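Local coordinates for protein 7beta-hydroxysteroid dehydrogenase (Collinsella aerofaciens, PDB 5FYD) that catalyses the NADPH-dependent reduction of the 7-oxo group of 7-oxolithocholate to give ursodeoxycholate, and the reverse oxidation of 7beta-hydroxysteroids, at residues A[11-16]-A[85-90]; A[28-33]-A[54-59]; A[34-39]-A[61-66]. One frame throughout, in Å; residues are numbered along the deposited sequence.

Overall arrangement
All three contacts lie in the first half of the Rossmann fold, whose parallel sheet has, counted from one edge, strands 60-64, 34-39, 10-14 and 85-90. Contact 1 (11-16 with 85-90) and contact 3 (34-39 with 61-66) are neighbouring strand pairs with centres about 9 Å apart, joined where strand 10-14 bonds to strand 34-39. Contact 2 (28-33 with 54-59), centred about 14 Å from contact 1 and 15 Å from contact 3, packs the end of helix 19-30 against that of helix 42-56. Along the chain the segments run 11-16, 28-33, 34-39, 54-59, 61-66, 85-90, so contact 1 spans the other two, whose segments alternate. NADP(+)-binding residues follow strands 10-14, 34-39 and 60-64.

Contact 1 of 3, residues A[11-16]-A[85-90]; sequences GLILGA and MGFMSY
I13 has chi1 -51°, CG1 lying anti to its carbonyl carbon, and F87 has CG anti to its backbone N (chi1 -178°); the second torsion of I13, chi2 -52°, then carries CD1 to the edge of the F87 ring, in its plane, 3.6 Å from F87 CE2. The same methyl also lies near S89 CB. G11, paired with F87, sets its bare CA beside F87 CB, where a CB on G11 would sit tightly. The other face of the sheet carries L12, L14, M88 and Y90. L12 and M88 run side by side, with L12 CD2 4.1 Å from M88 CG, while the CD1 branch of L14 crosses M88 and lies 3.6 Å from M88 CG. L14 and Y90 meet at about a right angle, L14 CB lying 3.8 Å from Y90 CD1. M85 folds back through two bends and brings its CE methyl to 3.8 Å from L12 CB. Between the two faces the backbones form a parallel ladder in register from G11-F87 to L14-Y90. L12 N gives its proton to F87 O from above the carbonyl plane, at 2.9 Å. S89 N to L12 O and L14 N to S89 O are straighter. Buried polar ends find partners on other elements: S89 OG bonds to I139 O and Y90 OH to V114 O. Helix 105-132 packs against the L12 and L14 face, and helix 19-30 against I13 and S89. Buried between helical layers, these are the first and fourth strands of a Rossmann fold, the first leading through G15 and A16 to NADP(+)-binding T17 to G21.

Contact 2 of 3, residues A[28-33]-A[54-59]; sequences IAAGGM and ETYGVE
A29 CB and Y56 meet where two helices of the Rossmann fold end side by side: the A29 methyl lies 3.7 Å from Y56 CG. At the next residue, A30 N sits over one face of the Y56 ring, and A30 CB lies 3.8 Å from Y56 CE1. V58 completes the first shell, with CG2 beside A29 CB at 3.8 Å and CG1 against M33 O at 3.4 Å. M33 O is buried here and has no hydrogen-bond partner in the model. An alanine in place of Y56 would probably open a gap beside A29 and A30 and cost T55 CG2, which lies over the centre of the ring, that contact. Further out, a Schellman motif ends helix 19-30: M33 N bonds to I28 O and G32 N to A29 O, with G32 at positive phi. G57, also at positive phi, turns the chain out of helix 42-56 and brings V58 against A29 and M33. I52 of that helix and V35 of strand 34-39 also touch A29. A water lies between the two helix ends, 2.8 Å from A29 O and 3.0 Å from Y56 O, within hydrogen-bonding distance of both.

Contact 3 of 3, residues A[34-39]-A[61-66]; sequences NVVMVG and KVVRAD
V36 and V63, K61 and M37, and G39 and A65 join strand 34-39 to the edge strand 60-64 and the residues after it. The backbone bonds alternate from strand to strand: K61 N to V35 O, M37 N to K61 O, V63 N to M37 O, G39 N to V63 O and A65 N to G39 O. M37 N lies 2.9 Å from K61 O; A65 N approaches G39 O from above the carbonyl plane, 56° out of it. Weaker CA-H...O contacts accompany the ladder, as from V38 CA to V63 O at 3.3 Å and from R64 CA to G39 O.

Apolar contacts divide between the faces. On the face of V36, V38, K61 and V63, the V36 and V63 side chains cross at a slant, V36 CG1 lying 3.9 Å from V63 CG2. V38 and V63 run alongside each other on this face, and V38 CG2 rests 4.0 Å from V63 CB. The other branch, V38 CG1, placed anti to the backbone N (chi1 -169°), reaches A65 CB, also at 4.0 Å. Helix 72-80 covers this face, T75 and A79 touching V63 and V76 touching V38. On the opposite face M37 CG meets V62 CG2 at 3.9 Å, with A49 of helix 42-56 touching both residues. R64 lays its CG beside G39 O at 3.7 Å.

Among the polar side chains, D66 OD1 bonds to S68 OG, and D66 itself belongs to the NADP(+) site. Strand 34-39, helix 42-56 and strand 60-64 form a beta-alpha-beta crossover, and both strands lead at their C-terminal ends into cofactor-binding residues, R40 and R41 after one and D66 and F67 after the other, as expected of a Rossmann dinucleotide-binding fold.

Contact 1 of 3, residues A[11-16]-A[85-90]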
ATOM      1  N   GLY A  11     -10.805  25.628 -10.227  1.00 12.46           N
ATOM      2  CA  GLY A  11     -11.143  24.566  -9.276  1.00 12.15           C
ATOM      3  C   GLY A  11      -9.915  24.178  -8.482  1.00 11.87           C
ATOM      4  O   GLY A  11      -8.797  24.211  -8.990  1.00 13.14           O
ATOM      5  N   LEU A  12     -10.136  23.811  -7.227  1.00 10.99           N
ATOM      6  CA  LEU A  12      -9.086  23.556  -6.262  1.00 11.02           C
ATOM      7  C   LEU A  12      -9.186  22.116  -5.852  1.00 11.47           C
ATOM      8  O   LEU A  12     -10.201  21.697  -5.261  1.00 11.29           O
ATOM      9  CB  LEU A  12      -9.296  24.467  -5.058  1.00 11.42           C
ATOM     10  CG  LEU A  12      -8.427  24.293  -3.831  1.00 11.56           C
ATOM     11  CD1 LEU A  12      -6.955  24.442  -4.158  1.00 12.19           C
ATOM     12  CD2 LEU A  12      -8.830  25.288  -2.780  1.00 11.55           C
ATOM     13  N   ILE A  13      -8.147  21.347  -6.143  1.00 10.78           N
ATOM     14  CA  ILE A  13      -8.089  19.967  -5.735  1.00 11.18           C
ATOM     15  C   ILE A  13      -7.067  19.828  -4.614  1.00 11.14           C
ATOM     16  O   ILE A  13      -5.854  19.994  -4.826  1.00 10.52           O
ATOM     17  CB  ILE A  13      -7.715  19.034  -6.910  1.00 11.58           C
ATOM     18  CG1 ILE A  13      -8.620  19.316  -8.136  1.00 11.92           C
ATOM     19  CG2 ILE A  13      -7.762  17.572  -6.480  1.00 11.79           C
ATOM     20  CD1 ILE A  13     -10.109  19.314  -7.858  1.00 12.28           C
ATOM     21  N   LEU A  14      -7.563  19.497  -3.428  1.00 11.25           N
ATOM     22  CA  LEU A  14      -6.732  19.402  -2.225  1.00 11.43           C
ATOM     23  C   LEU A  14      -6.349  17.936  -2.020  1.00 11.88           C
ATOM     24  O   LEU A  14      -7.119  17.136  -1.454  1.00 11.41           O
ATOM     25  CB  LEU A  14      -7.467  19.983  -1.022  1.00 11.95           C
ATOM     26  CG  LEU A  14      -7.816  21.455  -1.235  1.00 12.47           C
ATOM     27  CD1 LEU A  14      -9.054  21.908  -0.489  1.00 12.07           C
ATOM     28  CD2 LEU A  14      -6.584  22.293  -0.894  1.00 12.88           C
ATOM     29  N   GLY A  15      -5.161  17.575  -2.514  1.00 12.07           N
ATOM     30  CA  GLY A  15      -4.684  16.203  -2.526  1.00 13.20           C
ATOM     31  C   GLY A  15      -4.716  15.675  -3.941  1.00 14.17           C
ATOM     32  O   GLY A  15      -5.473  14.756  -4.242  1.00 15.53           O
ATOM     33  N   ALA A  16      -3.865  16.236  -4.801  1.00 14.85           N
ATOM     34  CA  ALA A  16      -4.045  16.133  -6.243  1.00 16.59           C
ATOM     35  C   ALA A  16      -3.231  15.067  -6.969  1.00 18.87           C
ATOM     36  O   ALA A  16      -3.469  14.856  -8.149  1.00 20.56           O
ATOM     37  CB  ALA A  16      -3.769  17.478  -6.876  1.00 15.80           C
ATOM     38  N   MET A  85     -13.076  31.553  -8.051  1.00 14.34           N
ATOM     39  CA  MET A  85     -13.147  30.147  -7.614  1.00 14.03           C
ATOM     40  C   MET A  85     -14.524  29.572  -7.933  1.00 13.56           C
ATOM     41  O   MET A  85     -15.565  30.187  -7.635  1.00 14.53           O
ATOM     42  CB  MET A  85     -12.877  30.026  -6.111  1.00 13.72           C
ATOM     43  CG  MET A  85     -11.501  30.530  -5.675  1.00 14.21           C
ATOM     44  SD  MET A  85     -10.144  29.688  -6.489  1.00 14.97           S
ATOM     45  CE  MET A  85     -10.416  27.962  -6.066  1.00 14.70           C
ATOM     46  N   GLY A  86     -14.526  28.397  -8.549  1.00 12.12           N
ATOM     47  CA  GLY A  86     -15.782  27.678  -8.833  1.00 11.74           C
ATOM     48  C   GLY A  86     -15.953  26.324  -8.159  1.00 11.36           C
ATOM     49  O   GLY A  86     -17.085  25.843  -8.022  1.00 10.51           O
ATOM     50  N   PHE A  87     -14.850  25.702  -7.742  1.00 10.78           N
ATOM     51  CA  PHE A  87     -14.901  24.314  -7.292  1.00 10.60           C
ATOM     52  C   PHE A  87     -13.853  24.036  -6.242  1.00 10.23           C
ATOM     53  O   PHE A  87     -12.751  24.561  -6.323  1.00  9.64           O
ATOM     54  CB  PHE A  87     -14.675  23.360  -8.470  1.00 10.50           C
ATOM     55  CG  PHE A  87     -14.749  21.918  -8.105  1.00 10.44           C
ATOM     56  CD1 PHE A  87     -15.987  21.294  -7.961  1.00 11.32           C
ATOM     57  CD2 PHE A  87     -13.601  21.164  -7.931  1.00 10.54           C
ATOM     58  CE1 PHE A  87     -16.071  19.954  -7.616  1.00 11.30           C
ATOM     59  CE2 PHE A  87     -13.681  19.820  -7.601  1.00 11.45           C
ATOM     60  CZ  PHE A  87     -14.916  19.208  -7.449  1.00 11.20           C
ATOM     61  N   MET A  88     -14.216  23.217  -5.266  1.00 10.72           N
ATOM     62  CA  MET A  88     -13.247  22.664  -4.320  1.00 11.88           C
ATOM     63  C   MET A  88     -13.536  21.189  -4.101  1.00 11.39           C
ATOM     64  O   MET A  88     -14.696  20.792  -4.015  1.00 11.39           O
ATOM     65  CB  MET A  88     -13.291  23.398  -2.967  1.00 13.12           C
ATOM     66  CG  MET A  88     -12.191  23.001  -1.982  1.00 15.87           C
ATOM     67  SD  MET A  88     -12.597  23.404  -0.249  1.00 19.67           S
ATOM     68  CE  MET A  88     -13.526  21.972   0.221  1.00 20.32           C
ATOM     69  N   SER A  89     -12.480  20.384  -4.020  1.00 10.58           N
ATOM     70  CA  SER A  89     -12.601  19.000  -3.541  1.00 10.29           C
ATOM     71  C   SER A  89     -11.522  18.728  -2.508  1.00 10.63           C
ATOM     72  O   SER A  89     -10.344  18.927  -2.805  1.00 10.62           O
ATOM     73  CB  SER A  89     -12.472  17.970  -4.663  1.00 10.43           C
ATOM     74  OG  SER A  89     -12.532  16.662  -4.156  1.00 10.68           O
ATOM     75  N   TYR A  90     -11.927  18.240  -1.332  1.00 10.64           N
ATOM     76  CA  TYR A  90     -10.984  17.748  -0.347  1.00 11.14           C
ATOM     77  C   TYR A  90     -10.832  16.239  -0.500  1.00 11.92           C
ATOM     78  O   TYR A  90     -11.779  15.490  -0.236  1.00 12.26           O
ATOM     79  CB  TYR A  90     -11.395  18.115   1.071  1.00 11.15           C
ATOM     80  CG  TYR A  90     -10.219  18.064   2.010  1.00 11.04           C
ATOM     81  CD1 TYR A  90      -9.372  19.154   2.102  1.00 11.00           C
ATOM     82  CD2 TYR A  90      -9.930  16.951   2.762  1.00 10.90           C
ATOM     83  CE1 TYR A  90      -8.283  19.163   2.931  1.00 11.48           C
ATOM     84  CE2 TYR A  90      -8.831  16.935   3.605  1.00 10.91           C
ATOM     85  CZ  TYR A  90      -7.994  18.054   3.685  1.00 10.96           C
ATOM     86  OH  TYR A  90      -6.870  18.091   4.514  1.00 11.27           O
TER

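Contact 2 of 3, residues A[28-33]-A[54-59]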
ATOM      1  N   ILE A  28     -12.179  18.242 -13.998  1.00 13.37           N
ATOM      2  CA  ILE A  28     -12.485  19.666 -14.035  1.00 12.66           C
ATOM      3  C   ILE A  28     -11.790  20.383 -15.207  1.00 12.96           C
ATOM      4  O   ILE A  28     -12.361  21.289 -15.795  1.00 12.65           O
ATOM      5  CB  ILE A  28     -12.291  20.400 -12.678  1.00 13.09           C
ATOM      6  CG1 ILE A  28     -10.825  20.516 -12.298  1.00 13.12           C
ATOM      7  CG2 ILE A  28     -13.126  19.729 -11.571  1.00 12.93           C
ATOM      8  CD1 ILE A  28     -10.615  21.490 -11.159  1.00 13.71           C
ATOM      9  N   ALA A  29     -10.590  19.931 -15.567  1.00 12.55           N
ATOM     10  CA  ALA A  29      -9.896  20.466 -16.728  1.00 12.27           C
ATOM     11  C   ALA A  29     -10.662  20.145 -18.007  1.00 12.38           C
ATOM     12  O   ALA A  29     -10.841  21.027 -18.850  1.00 13.28           O
ATOM     13  CB  ALA A  29      -8.491  19.931 -16.789  1.00 12.49           C
ATOM     14  N   ALA A  30     -11.138  18.908 -18.133  1.00 13.46           N
ATOM     15  CA  ALA A  30     -12.009  18.523 -19.262  1.00 14.34           C
ATOM     16  C   ALA A  30     -13.281  19.368 -19.307  1.00 15.32           C
ATOM     17  O   ALA A  30     -13.820  19.669 -20.387  1.00 16.94           O
ATOM     18  CB  ALA A  30     -12.367  17.056 -19.173  1.00 14.70           C
ATOM     19  N   GLY A  31     -13.771  19.748 -18.128  1.00 15.20           N
ATOM     20  CA  GLY A  31     -14.881  20.669 -17.998  1.00 15.56           C
ATOM     21  C   GLY A  31     -14.548  22.145 -18.143  1.00 15.59           C
ATOM     22  O   GLY A  31     -15.392  22.995 -17.870  1.00 16.27           O
ATOM     23  N   GLY A  32     -13.318  22.448 -18.563  1.00 14.74           N
ATOM     24  CA  GLY A  32     -12.878  23.798 -18.860  1.00 14.53           C
ATOM     25  C   GLY A  32     -12.314  24.623 -17.717  1.00 13.84           C
ATOM     26  O   GLY A  32     -11.958  25.780 -17.934  1.00 13.57           O
ATOM     27  N   MET A  33     -12.229  24.066 -16.514  1.00 13.19           N
ATOM     28  CA  MET A  33     -11.718  24.839 -15.379  1.00 13.37           C
ATOM     29  C   MET A  33     -10.208  24.818 -15.333  1.00 12.30           C
ATOM     30  O   MET A  33      -9.570  23.808 -15.639  1.00 11.29           O
ATOM     31  CB  MET A  33     -12.209  24.305 -14.032  1.00 14.76           C
ATOM     32  CG  MET A  33     -13.702  24.391 -13.835  1.00 16.26           C
ATOM     33  SD  MET A  33     -14.101  23.922 -12.117  1.00 17.96           S
ATOM     34  CE  MET A  33     -14.741  25.451 -11.523  1.00 19.97           C
ATOM     35  N   GLU A  54      -0.943  20.476 -21.245  1.00 15.46           N
ATOM     36  CA  GLU A  54      -0.729  19.941 -22.601  1.00 18.32           C
ATOM     37  C   GLU A  54      -1.959  19.188 -23.146  1.00 16.99           C
ATOM     38  O   GLU A  54      -2.283  19.290 -24.328  1.00 16.22           O
ATOM     39  CB  GLU A  54       0.513  19.037 -22.627  1.00 21.96           C
ATOM     40  CG  GLU A  54       1.214  19.006 -23.964  1.00 27.81           C
ATOM     41  CD  GLU A  54       1.866  20.351 -24.287  1.00 30.94           C
ATOM     42  OE1 GLU A  54       2.762  20.830 -23.538  1.00 37.10           O
ATOM     43  OE2 GLU A  54       1.445  20.951 -25.286  1.00 33.68           O
ATOM     44  N   THR A  55      -2.669  18.495 -22.270  1.00 15.15           N
ATOM     45  CA  THR A  55      -3.840  17.727 -22.658  1.00 14.99           C
ATOM     46  C   THR A  55      -5.106  18.571 -22.806  1.00 14.81           C
ATOM     47  O   THR A  55      -5.897  18.352 -23.744  1.00 15.71           O
ATOM     48  CB  THR A  55      -4.079  16.600 -21.626  1.00 15.70           C
ATOM     49  OG1 THR A  55      -2.890  15.815 -21.536  1.00 16.88           O
ATOM     50  CG2 THR A  55      -5.254  15.712 -22.030  1.00 15.93           C
ATOM     51  N   TYR A  56      -5.318  19.497 -21.872  1.00 13.65           N
ATOM     52  CA  TYR A  56      -6.598  20.222 -21.750  1.00 13.43           C
ATOM     53  C   TYR A  56      -6.571  21.697 -22.104  1.00 13.84           C
ATOM     54  O   TYR A  56      -7.623  22.283 -22.322  1.00 13.53           O
ATOM     55  CB  TYR A  56      -7.199  20.048 -20.363  1.00 13.81           C
ATOM     56  CG  TYR A  56      -7.467  18.593 -20.034  1.00 14.93           C
ATOM     57  CD1 TYR A  56      -8.547  17.928 -20.591  1.00 15.70           C
ATOM     58  CD2 TYR A  56      -6.622  17.882 -19.195  1.00 15.46           C
ATOM     59  CE1 TYR A  56      -8.789  16.599 -20.306  1.00 16.32           C
ATOM     60  CE2 TYR A  56      -6.868  16.555 -18.910  1.00 16.23           C
ATOM     61  CZ  TYR A  56      -7.956  15.926 -19.472  1.00 16.99           C
ATOM     62  OH  TYR A  56      -8.193  14.596 -19.187  1.00 19.04           O
ATOM     63  N   GLY A  57      -5.386  22.300 -22.174  1.00 13.72           N
ATOM     64  CA  GLY A  57      -5.285  23.711 -22.532  1.00 13.80           C
ATOM     65  C   GLY A  57      -5.851  24.641 -21.475  1.00 13.71           C
ATOM     66  O   GLY A  57      -6.314  25.739 -21.785  1.00 15.41           O
ATOM     67  N   VAL A  58      -5.822  24.199 -20.223  1.00 12.70           N
ATOM     68  CA  VAL A  58      -6.231  25.055 -19.108  1.00 12.28           C
ATOM     69  C   VAL A  58      -4.999  25.566 -18.397  1.00 12.65           C
ATOM     70  O   VAL A  58      -3.895  25.017 -18.556  1.00 13.00           O
ATOM     71  CB  VAL A  58      -7.198  24.341 -18.129  1.00 12.16           C
ATOM     72  CG1 VAL A  58      -8.444  23.883 -18.888  1.00 12.67           C
ATOM     73  CG2 VAL A  58      -6.544  23.193 -17.390  1.00 12.37           C
ATOM     74  N   GLU A  59      -5.197  26.595 -17.590  1.00 13.06           N
ATOM     75  CA  GLU A  59      -4.124  27.107 -16.732  1.00 13.87           C
ATOM     76  C   GLU A  59      -4.006  26.228 -15.497  1.00 13.16           C
ATOM     77  O   GLU A  59      -4.996  25.628 -15.054  1.00 11.94           O
ATOM     78  CB  GLU A  59      -4.404  28.534 -16.296  1.00 15.36           C
ATOM     79  CG  GLU A  59      -4.417  29.547 -17.437  1.00 17.70           C
ATOM     80  CD  GLU A  59      -4.825  30.908 -16.966  1.00 20.44           C
ATOM     81  OE1 GLU A  59      -6.032  31.185 -16.925  1.00 24.50           O
ATOM     82  OE2 GLU A  59      -3.941  31.682 -16.542  1.00 25.93           O
TER
HETATM   83  O   HOH W   1     -10.526  21.872 -21.552  1.00 42.10           O

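Contact 3 of 3, residues A[34-39]-A[61-66]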
ATOM      1  N   ASN A  34      -9.651  25.958 -14.945  1.00 12.78           N
ATOM      2  CA  ASN A  34      -8.234  26.043 -14.609  1.00 12.93           C
ATOM      3  C   ASN A  34      -8.071  25.349 -13.260  1.00 13.19           C
ATOM      4  O   ASN A  34      -9.017  25.314 -12.492  1.00 12.91           O
ATOM      5  CB  ASN A  34      -7.793  27.496 -14.542  1.00 13.62           C
ATOM      6  CG  ASN A  34      -8.033  28.232 -15.846  1.00 14.78           C
ATOM      7  OD1 ASN A  34      -7.655  27.756 -16.932  1.00 13.68           O
ATOM      8  ND2 ASN A  34      -8.656  29.392 -15.757  1.00 15.97           N
ATOM      9  N   VAL A  35      -6.893  24.797 -12.989  1.00 12.72           N
ATOM     10  CA  VAL A  35      -6.750  23.853 -11.877  1.00 12.59           C
ATOM     11  C   VAL A  35      -5.682  24.329 -10.899  1.00 12.23           C
ATOM     12  O   VAL A  35      -4.542  24.522 -11.287  1.00 11.65           O
ATOM     13  CB  VAL A  35      -6.386  22.464 -12.391  1.00 12.44           C
ATOM     14  CG1 VAL A  35      -6.330  21.462 -11.262  1.00 12.50           C
ATOM     15  CG2 VAL A  35      -7.388  21.998 -13.443  1.00 12.44           C
ATOM     16  N   VAL A  36      -6.069  24.478  -9.629  1.00 11.63           N
ATOM     17  CA  VAL A  36      -5.112  24.661  -8.548  1.00 11.78           C
ATOM     18  C   VAL A  36      -4.960  23.285  -7.947  1.00 12.63           C
ATOM     19  O   VAL A  36      -5.940  22.725  -7.450  1.00 12.61           O
ATOM     20  CB  VAL A  36      -5.608  25.648  -7.466  1.00 11.45           C
ATOM     21  CG1 VAL A  36      -4.511  25.900  -6.458  1.00 11.64           C
ATOM     22  CG2 VAL A  36      -6.052  26.948  -8.072  1.00 11.46           C
ATOM     23  N   MET A  37      -3.751  22.743  -7.998  1.00 12.95           N
ATOM     24  CA  MET A  37      -3.475  21.395  -7.516  1.00 13.69           C
ATOM     25  C   MET A  37      -2.526  21.469  -6.331  1.00 13.46           C
ATOM     26  O   MET A  37      -1.481  22.146  -6.397  1.00 13.96           O
ATOM     27  CB  MET A  37      -2.905  20.500  -8.629  1.00 16.25           C
ATOM     28  CG  MET A  37      -1.648  20.975  -9.309  1.00 18.56           C
ATOM     29  SD  MET A  37      -1.285  19.857 -10.690  1.00 24.82           S
ATOM     30  CE  MET A  37      -2.566  20.374 -11.798  1.00 18.84           C
ATOM     31  N   VAL A  38      -2.924  20.809  -5.242  1.00 12.56           N
ATOM     32  CA  VAL A  38      -2.238  20.949  -3.973  1.00 12.24           C
ATOM     33  C   VAL A  38      -1.885  19.598  -3.417  1.00 12.98           C
ATOM     34  O   VAL A  38      -2.696  18.640  -3.450  1.00 11.96           O
ATOM     35  CB  VAL A  38      -3.102  21.684  -2.941  1.00 12.41           C
ATOM     36  CG1 VAL A  38      -2.269  22.050  -1.714  1.00 12.69           C
ATOM     37  CG2 VAL A  38      -3.777  22.911  -3.547  1.00 12.09           C
ATOM     38  N   GLY A  39      -0.660  19.516  -2.895  1.00 13.02           N
ATOM     39  CA  GLY A  39      -0.183  18.294  -2.273  1.00 14.92           C
ATOM     40  C   GLY A  39       1.243  18.449  -1.808  1.00 15.77           C
ATOM     41  O   GLY A  39       1.860  19.471  -2.047  1.00 13.94           O
ATOM     42  N   LYS A  61      -2.003  25.959 -11.415  1.00 15.05           N
ATOM     43  CA  LYS A  61      -1.210  26.514 -10.335  1.00 16.22           C
ATOM     44  C   LYS A  61      -0.888  25.385  -9.388  1.00 16.52           C
ATOM     45  O   LYS A  61      -1.789  24.655  -8.977  1.00 15.97           O
ATOM     46  CB  LYS A  61      -2.018  27.578  -9.607  1.00 19.69           C
ATOM     47  CG  LYS A  61      -1.206  28.466  -8.681  1.00 23.86           C
ATOM     48  CD  LYS A  61      -2.075  29.578  -8.110  1.00 27.53           C
ATOM     49  CE  LYS A  61      -2.538  30.605  -9.142  1.00 31.29           C
ATOM     50  NZ  LYS A  61      -1.554  31.718  -9.288  1.00 35.94           N
ATOM     51  N   VAL A  62       0.383  25.229  -9.059  1.00 15.52           N
ATOM     52  CA  VAL A  62       0.834  24.142  -8.188  1.00 16.01           C
ATOM     53  C   VAL A  62       1.132  24.749  -6.839  1.00 15.16           C
ATOM     54  O   VAL A  62       1.855  25.756  -6.769  1.00 15.68           O
ATOM     55  CB  VAL A  62       2.103  23.485  -8.757  1.00 16.45           C
ATOM     56  CG1 VAL A  62       2.789  22.603  -7.710  1.00 16.78           C
ATOM     57  CG2 VAL A  62       1.743  22.683 -10.002  1.00 17.24           C
ATOM     58  N   VAL A  63       0.588  24.138  -5.789  1.00 14.81           N
ATOM     59  CA  VAL A  63       0.794  24.597  -4.422  1.00 14.87           C
ATOM     60  C   VAL A  63       1.333  23.405  -3.619  1.00 15.00           C
ATOM     61  O   VAL A  63       0.659  22.386  -3.466  1.00 13.83           O
ATOM     62  CB  VAL A  63      -0.504  25.157  -3.792  1.00 14.83           C
ATOM     63  CG1 VAL A  63      -0.250  25.662  -2.371  1.00 15.95           C
ATOM     64  CG2 VAL A  63      -1.121  26.242  -4.652  1.00 15.16           C
ATOM     65  N   ARG A  64       2.564  23.517  -3.124  1.00 15.64           N
ATOM     66  CA  ARG A  64       3.099  22.514  -2.242  1.00 18.04           C
ATOM     67  C   ARG A  64       2.613  22.814  -0.832  1.00 17.35           C
ATOM     68  O   ARG A  64       2.861  23.901  -0.310  1.00 16.00           O
ATOM     69  CB  ARG A  64       4.636  22.477  -2.270  1.00 21.18           C
ATOM     70  CG  ARG A  64       5.150  21.197  -1.626  1.00 26.22           C
ATOM     71  CD  ARG A  64       6.457  21.320  -0.860  1.00 32.67           C
ATOM     72  NE  ARG A  64       6.550  20.181   0.080  1.00 39.26           N
ATOM     73  CZ  ARG A  64       6.112  20.165   1.351  1.00 40.88           C
ATOM     74  NH1 ARG A  64       5.570  21.241   1.929  1.00 42.07           N
ATOM     75  NH2 ARG A  64       6.252  19.055   2.075  1.00 43.13           N
ATOM     76  N   ALA A  65       1.859  21.878  -0.252  1.00 16.32           N
ATOM     77  CA  ALA A  65       1.456  21.957   1.146  1.00 16.12           C
ATOM     78  C   ALA A  65       1.284  20.564   1.715  1.00 15.49           C
ATOM     79  O   ALA A  65       0.824  19.646   1.020  1.00 16.53           O
ATOM     80  CB  ALA A  65       0.175  22.758   1.315  1.00 16.33           C
ATOM     81  N   ASP A  66       1.659  20.405   2.984  1.00 13.95           N
ATOM     82  CA  ASP A  66       1.504  19.132   3.668  1.00 14.40           C
ATOM     83  C   ASP A  66       0.334  19.320   4.610  1.00 13.60           C
ATOM     84  O   ASP A  66       0.428  20.083   5.575  1.00 12.68           O
ATOM     85  CB  ASP A  66       2.796  18.804   4.417  1.00 15.29           C
ATOM     86  CG  ASP A  66       2.728  17.509   5.176  1.00 17.07           C
ATOM     87  OD1 ASP A  66       1.615  17.027   5.517  1.00 15.99           O
ATOM     88  OD2 ASP A  66       3.821  16.947   5.422  1.00 19.00           O
TER